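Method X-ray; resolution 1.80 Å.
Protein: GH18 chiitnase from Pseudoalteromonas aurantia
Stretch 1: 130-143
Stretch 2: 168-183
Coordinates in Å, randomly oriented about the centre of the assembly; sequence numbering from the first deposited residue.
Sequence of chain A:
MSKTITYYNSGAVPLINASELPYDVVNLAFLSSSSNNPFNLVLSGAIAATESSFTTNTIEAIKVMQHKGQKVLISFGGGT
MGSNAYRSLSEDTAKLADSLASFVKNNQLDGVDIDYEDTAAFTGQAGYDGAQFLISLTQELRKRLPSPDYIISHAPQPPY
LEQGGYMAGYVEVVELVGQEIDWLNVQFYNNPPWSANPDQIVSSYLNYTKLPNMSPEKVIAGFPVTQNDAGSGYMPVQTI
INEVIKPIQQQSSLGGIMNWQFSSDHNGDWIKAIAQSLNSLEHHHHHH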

# COMPACT_ATOMS: atom_id res chain seq x y z
N GLY A 130 10.96 -5.25 13.74
CA GLY A 130 9.91 -4.84 12.82
C GLY A 130 9.33 -5.98 12.01
O GLY A 130 8.13 -6.00 11.72
N ALA A 131 10.17 -6.95 11.62
CA ALA A 131 9.66 -8.10 10.89
C ALA A 131 8.68 -8.89 11.74
O ALA A 131 7.59 -9.25 11.28
CB ALA A 131 10.82 -8.98 10.43
N GLN A 132 9.05 -9.17 13.00
CA GLN A 132 8.13 -9.91 13.85
C GLN A 132 6.86 -9.12 14.13
O GLN A 132 5.78 -9.71 14.26
CB GLN A 132 8.82 -10.32 15.15
CG GLN A 132 7.89 -11.04 16.12
CD GLN A 132 7.31 -12.33 15.52
OE1 GLN A 132 8.05 -13.19 15.05
NE2 GLN A 132 5.98 -12.44 15.52
N PHE A 133 6.96 -7.79 14.20
CA PHE A 133 5.77 -6.95 14.34
C PHE A 133 4.84 -7.14 13.15
O PHE A 133 3.64 -7.39 13.31
CB PHE A 133 6.17 -5.49 14.48
CG PHE A 133 5.02 -4.53 14.34
CD1 PHE A 133 4.00 -4.51 15.28
CD2 PHE A 133 4.96 -3.64 13.27
CE1 PHE A 133 2.94 -3.63 15.16
CE2 PHE A 133 3.90 -2.75 13.14
CZ PHE A 133 2.88 -2.75 14.08
N LEU A 134 5.39 -7.03 11.94
CA LEU A 134 4.56 -7.18 10.75
C LEU A 134 4.03 -8.60 10.62
O LEU A 134 2.89 -8.80 10.20
CB LEU A 134 5.37 -6.79 9.53
CG LEU A 134 5.73 -5.31 9.53
CD1 LEU A 134 6.73 -5.05 8.43
CD2 LEU A 134 4.48 -4.47 9.31
N ILE A 135 4.83 -9.59 10.99
CA ILE A 135 4.36 -10.97 10.97
C ILE A 135 3.19 -11.16 11.93
O ILE A 135 2.13 -11.68 11.56
CB ILE A 135 5.51 -11.93 11.30
CG1 ILE A 135 6.47 -11.99 10.10
CG2 ILE A 135 5.00 -13.32 11.71
CD1 ILE A 135 7.81 -12.60 10.43
N SER A 136 3.36 -10.72 13.18
CA SER A 136 2.29 -10.88 14.17
C SER A 136 1.06 -10.05 13.81
O SER A 136 -0.07 -10.53 13.92
CB SER A 136 2.80 -10.50 15.56
OG SER A 136 1.73 -10.54 16.50
N LEU A 137 1.27 -8.79 13.40
CA LEU A 137 0.13 -7.97 13.01
C LEU A 137 -0.64 -8.61 11.85
O LEU A 137 -1.88 -8.65 11.87
CB LEU A 137 0.59 -6.56 12.64
CG LEU A 137 -0.54 -5.64 12.16
CD1 LEU A 137 -1.58 -5.43 13.26
CD2 LEU A 137 0.01 -4.30 11.66
N THR A 138 0.07 -9.13 10.85
CA THR A 138 -0.63 -9.76 9.73
C THR A 138 -1.45 -10.95 10.20
O THR A 138 -2.62 -11.09 9.82
CB THR A 138 0.37 -10.17 8.65
OG1 THR A 138 0.98 -9.00 8.09
CG2 THR A 138 -0.34 -10.93 7.53
N GLN A 139 -0.88 -11.80 11.06
CA GLN A 139 -1.59 -12.98 11.53
C GLN A 139 -2.84 -12.59 12.30
O GLN A 139 -3.93 -13.15 12.09
CB GLN A 139 -0.67 -13.84 12.39
CG GLN A 139 0.37 -14.61 11.60
CD GLN A 139 1.40 -15.29 12.49
OE1 GLN A 139 1.63 -14.88 13.63
NE2 GLN A 139 2.05 -16.33 11.97
N GLU A 140 -2.72 -11.63 13.22
CA GLU A 140 -3.85 -11.24 14.04
C GLU A 140 -4.92 -10.55 13.21
O GLU A 140 -6.12 -10.71 13.47
CB GLU A 140 -3.38 -10.33 15.17
CG GLU A 140 -2.38 -10.98 16.09
CD GLU A 140 -3.01 -12.00 17.00
OE1 GLU A 140 -4.26 -12.15 16.97
OE2 GLU A 140 -2.27 -12.64 17.77
N LEU A 141 -4.51 -9.76 12.23
CA LEU A 141 -5.47 -9.09 11.36
C LEU A 141 -6.21 -10.10 10.49
O LEU A 141 -7.44 -10.01 10.34
CB LEU A 141 -4.74 -8.05 10.52
CG LEU A 141 -5.39 -6.76 10.03
CD1 LEU A 141 -6.21 -6.09 11.11
CD2 LEU A 141 -4.28 -5.83 9.55
N ARG A 142 -5.48 -11.06 9.94
CA ARG A 142 -6.07 -12.06 9.04
C ARG A 142 -7.05 -12.95 9.78
O ARG A 142 -8.06 -13.38 9.21
CB ARG A 142 -4.96 -12.89 8.39
CG ARG A 142 -5.46 -13.97 7.44
CD ARG A 142 -6.42 -13.38 6.42
NE ARG A 142 -5.71 -12.82 5.28
CZ ARG A 142 -6.25 -11.97 4.41
NH1 ARG A 142 -7.50 -11.57 4.56
NH2 ARG A 142 -5.53 -11.52 3.40
N LYS A 143 -6.75 -13.22 11.06
CA LYS A 143 -7.68 -13.92 11.93
C LYS A 143 -9.03 -13.22 11.98
O LYS A 143 -10.09 -13.86 11.88
CB LYS A 143 -7.06 -14.03 13.32
CG LYS A 143 -7.90 -14.72 14.38
CD LYS A 143 -7.27 -14.54 15.76
CE LYS A 143 -5.86 -15.12 15.82
NZ LYS A 143 -5.19 -14.78 17.13
N ALA A 168 16.24 -5.73 4.71
CA ALA A 168 15.29 -6.59 4.01
C ALA A 168 14.28 -7.24 4.94
O ALA A 168 14.06 -8.46 4.88
CB ALA A 168 16.04 -7.66 3.22
N GLY A 169 13.64 -6.44 5.79
CA GLY A 169 12.68 -6.99 6.73
C GLY A 169 11.53 -7.74 6.08
O GLY A 169 11.03 -8.71 6.65
N TYR A 170 11.10 -7.32 4.88
CA TYR A 170 9.95 -7.98 4.27
C TYR A 170 10.28 -9.33 3.66
O TYR A 170 9.35 -10.09 3.38
CB TYR A 170 9.31 -7.07 3.22
CG TYR A 170 8.18 -6.28 3.78
CD1 TYR A 170 8.42 -5.13 4.53
CD2 TYR A 170 6.86 -6.69 3.61
CE1 TYR A 170 7.37 -4.40 5.05
CE2 TYR A 170 5.80 -5.96 4.15
CZ TYR A 170 6.07 -4.82 4.87
OH TYR A 170 5.05 -4.08 5.42
N VAL A 171 11.55 -9.64 3.43
CA VAL A 171 11.92 -11.01 3.08
C VAL A 171 11.46 -11.95 4.18
O VAL A 171 10.78 -12.95 3.93
CB VAL A 171 13.43 -11.13 2.83
CG1 VAL A 171 13.84 -12.60 2.70
CG2 VAL A 171 13.83 -10.36 1.58
N GLU A 172 11.81 -11.63 5.43
CA GLU A 172 11.34 -12.41 6.56
C GLU A 172 9.82 -12.41 6.61
O GLU A 172 9.19 -13.45 6.85
CB GLU A 172 11.92 -11.87 7.86
CG GLU A 172 11.54 -12.68 9.10
CD GLU A 172 12.16 -12.14 10.40
OE1 GLU A 172 13.22 -11.48 10.34
OE2 GLU A 172 11.57 -12.40 11.48
N VAL A 173 9.20 -11.25 6.39
CA VAL A 173 7.74 -11.17 6.45
C VAL A 173 7.11 -12.15 5.46
O VAL A 173 6.27 -12.99 5.84
CB VAL A 173 7.26 -9.73 6.21
CG1 VAL A 173 5.75 -9.69 6.08
CG2 VAL A 173 7.71 -8.82 7.35
N VAL A 174 7.49 -12.07 4.18
CA VAL A 174 6.79 -12.91 3.20
C VAL A 174 7.12 -14.38 3.43
O VAL A 174 6.28 -15.25 3.18
CB VAL A 174 7.09 -12.49 1.75
CG1 VAL A 174 6.61 -11.06 1.48
CG2 VAL A 174 8.57 -12.65 1.41
N GLU A 175 8.32 -14.67 3.93
CA GLU A 175 8.66 -16.06 4.20
C GLU A 175 7.78 -16.68 5.28
O GLU A 175 7.46 -17.86 5.21
CB GLU A 175 10.13 -16.15 4.60
CG GLU A 175 11.03 -16.14 3.39
CD GLU A 175 12.48 -15.91 3.73
OE1 GLU A 175 12.78 -15.53 4.88
OE2 GLU A 175 13.31 -16.11 2.83
N LEU A 176 7.37 -15.89 6.27
CA LEU A 176 6.57 -16.42 7.38
C LEU A 176 5.07 -16.30 7.17
O LEU A 176 4.33 -17.20 7.58
CB LEU A 176 6.96 -15.72 8.68
CG LEU A 176 8.08 -16.40 9.50
CD1 LEU A 176 7.67 -17.82 9.87
CD2 LEU A 176 9.40 -16.40 8.75
N VAL A 177 4.58 -15.22 6.55
CA VAL A 177 3.14 -14.99 6.46
C VAL A 177 2.71 -14.52 5.07
O VAL A 177 1.58 -14.05 4.89
CB VAL A 177 2.65 -13.96 7.51
CG1 VAL A 177 2.93 -14.45 8.94
CG2 VAL A 177 3.27 -12.57 7.24
N GLY A 178 3.58 -14.66 4.07
CA GLY A 178 3.22 -14.25 2.72
C GLY A 178 1.92 -14.86 2.23
O GLY A 178 1.17 -14.23 1.47
N GLN A 179 1.63 -16.09 2.65
CA GLN A 179 0.40 -16.75 2.24
C GLN A 179 -0.84 -16.04 2.75
O GLN A 179 -1.94 -16.26 2.22
CB GLN A 179 0.41 -18.21 2.69
CG GLN A 179 0.30 -18.42 4.21
CD GLN A 179 1.59 -18.13 4.98
OE1 GLN A 179 2.65 -17.88 4.40
NE2 GLN A 179 1.50 -18.19 6.31
N GLU A 180 -0.71 -15.18 3.76
CA GLU A 180 -1.84 -14.47 4.33
C GLU A 180 -1.98 -13.05 3.80
O GLU A 180 -2.92 -12.35 4.19
CB GLU A 180 -1.71 -14.44 5.86
CG GLU A 180 -1.74 -15.84 6.46
CD GLU A 180 -1.67 -15.83 7.97
OE1 GLU A 180 -1.83 -14.75 8.58
OE2 GLU A 180 -1.44 -16.92 8.54
N ILE A 181 -1.07 -12.60 2.95
CA ILE A 181 -1.08 -11.25 2.39
C ILE A 181 -1.61 -11.34 0.97
O ILE A 181 -1.18 -12.20 0.19
CB ILE A 181 0.34 -10.65 2.42
CG1 ILE A 181 0.82 -10.47 3.86
CG2 ILE A 181 0.41 -9.35 1.59
CD1 ILE A 181 2.28 -10.06 3.98
N ASP A 182 -2.52 -10.43 0.62
CA ASP A 182 -3.06 -10.49 -0.73
C ASP A 182 -2.08 -9.95 -1.77
O ASP A 182 -1.91 -10.56 -2.83
CB ASP A 182 -4.39 -9.73 -0.79
CG ASP A 182 -5.48 -10.45 -0.01
OD1 ASP A 182 -6.07 -11.40 -0.55
OD2 ASP A 182 -5.72 -10.07 1.14
N TRP A 183 -1.41 -8.83 -1.48
CA TRP A 183 -0.39 -8.34 -2.40
C TRP A 183 0.45 -7.28 -1.70
O TRP A 183 0.11 -6.79 -0.62
CB TRP A 183 -0.99 -7.77 -3.69
CG TRP A 183 -1.96 -6.65 -3.48
CD1 TRP A 183 -1.65 -5.33 -3.26
CD2 TRP A 183 -3.38 -6.73 -3.50
NE1 TRP A 183 -2.81 -4.60 -3.12
CE2 TRP A 183 -3.88 -5.44 -3.26
CE3 TRP A 183 -4.29 -7.78 -3.69
CZ2 TRP A 183 -5.25 -5.17 -3.22
CZ3 TRP A 183 -5.64 -7.51 -3.65
CH2 TRP A 183 -6.11 -6.21 -3.40
O HOH W 1 -3.88 -15.58 11.04

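How do the two backbones come to lie so close? The helix of 130-143 and the helix near the start of stretch 2 run in roughly the same direction, 32° apart, with their axes 8.6 Å from each other at the nearest point. Small residues make the tightest approach: the CA atoms of Ala 131 and Gly 169 are 5.3 Å apart, and Ala 131 CB lies 3.8 Å from Gly 169 O. Together the stretches bury 713 Å² of surface.

What fills the space between the helices? Mostly aliphatic side chains. Ile 135 acts as a knob, set among Glu 172, Val 173, Leu 176 and Val 177; its two branches spread, CD1 reaching Leu 176 CB at 3.7 Å and CG2 reaching Val 177 CG1 at 3.6 Å. Leu 134 packs its CB against Val 173 CG2 at 3.8 Å, while its CD1 meets Tyr 170 CE1 at 3.5 Å.

How is a threonine accommodated in this buried setting? The OG1 of Thr 138 donates a hydrogen bond to Leu 134 O in its own helix (2.9 Å), so its polar group is satisfied. The Thr 138 methyl, CG2, is left to pack 4.0 Å from Val 177 CG2 and 3.9 Å from Ile 181 CG1.

Where do polar groups join the stretches directly? They do so at Arg 142, whose guanidinium meets both partners at its edge, near its plane. Arg 142 NE and NH2 both donate to Glu 180 O, at 3.0 and 2.9 Å, and NH2 also forms a salt bridge with Asp 182 OD2 at 2.7 Å. A long, charged side chain with several donors suits this place, binding a backbone carbonyl and a carboxylate at once. Nearby, a water donates to Gln 139 O at 2.6 Å and, weakly, to Glu 180 OE1 at 3.3 Å.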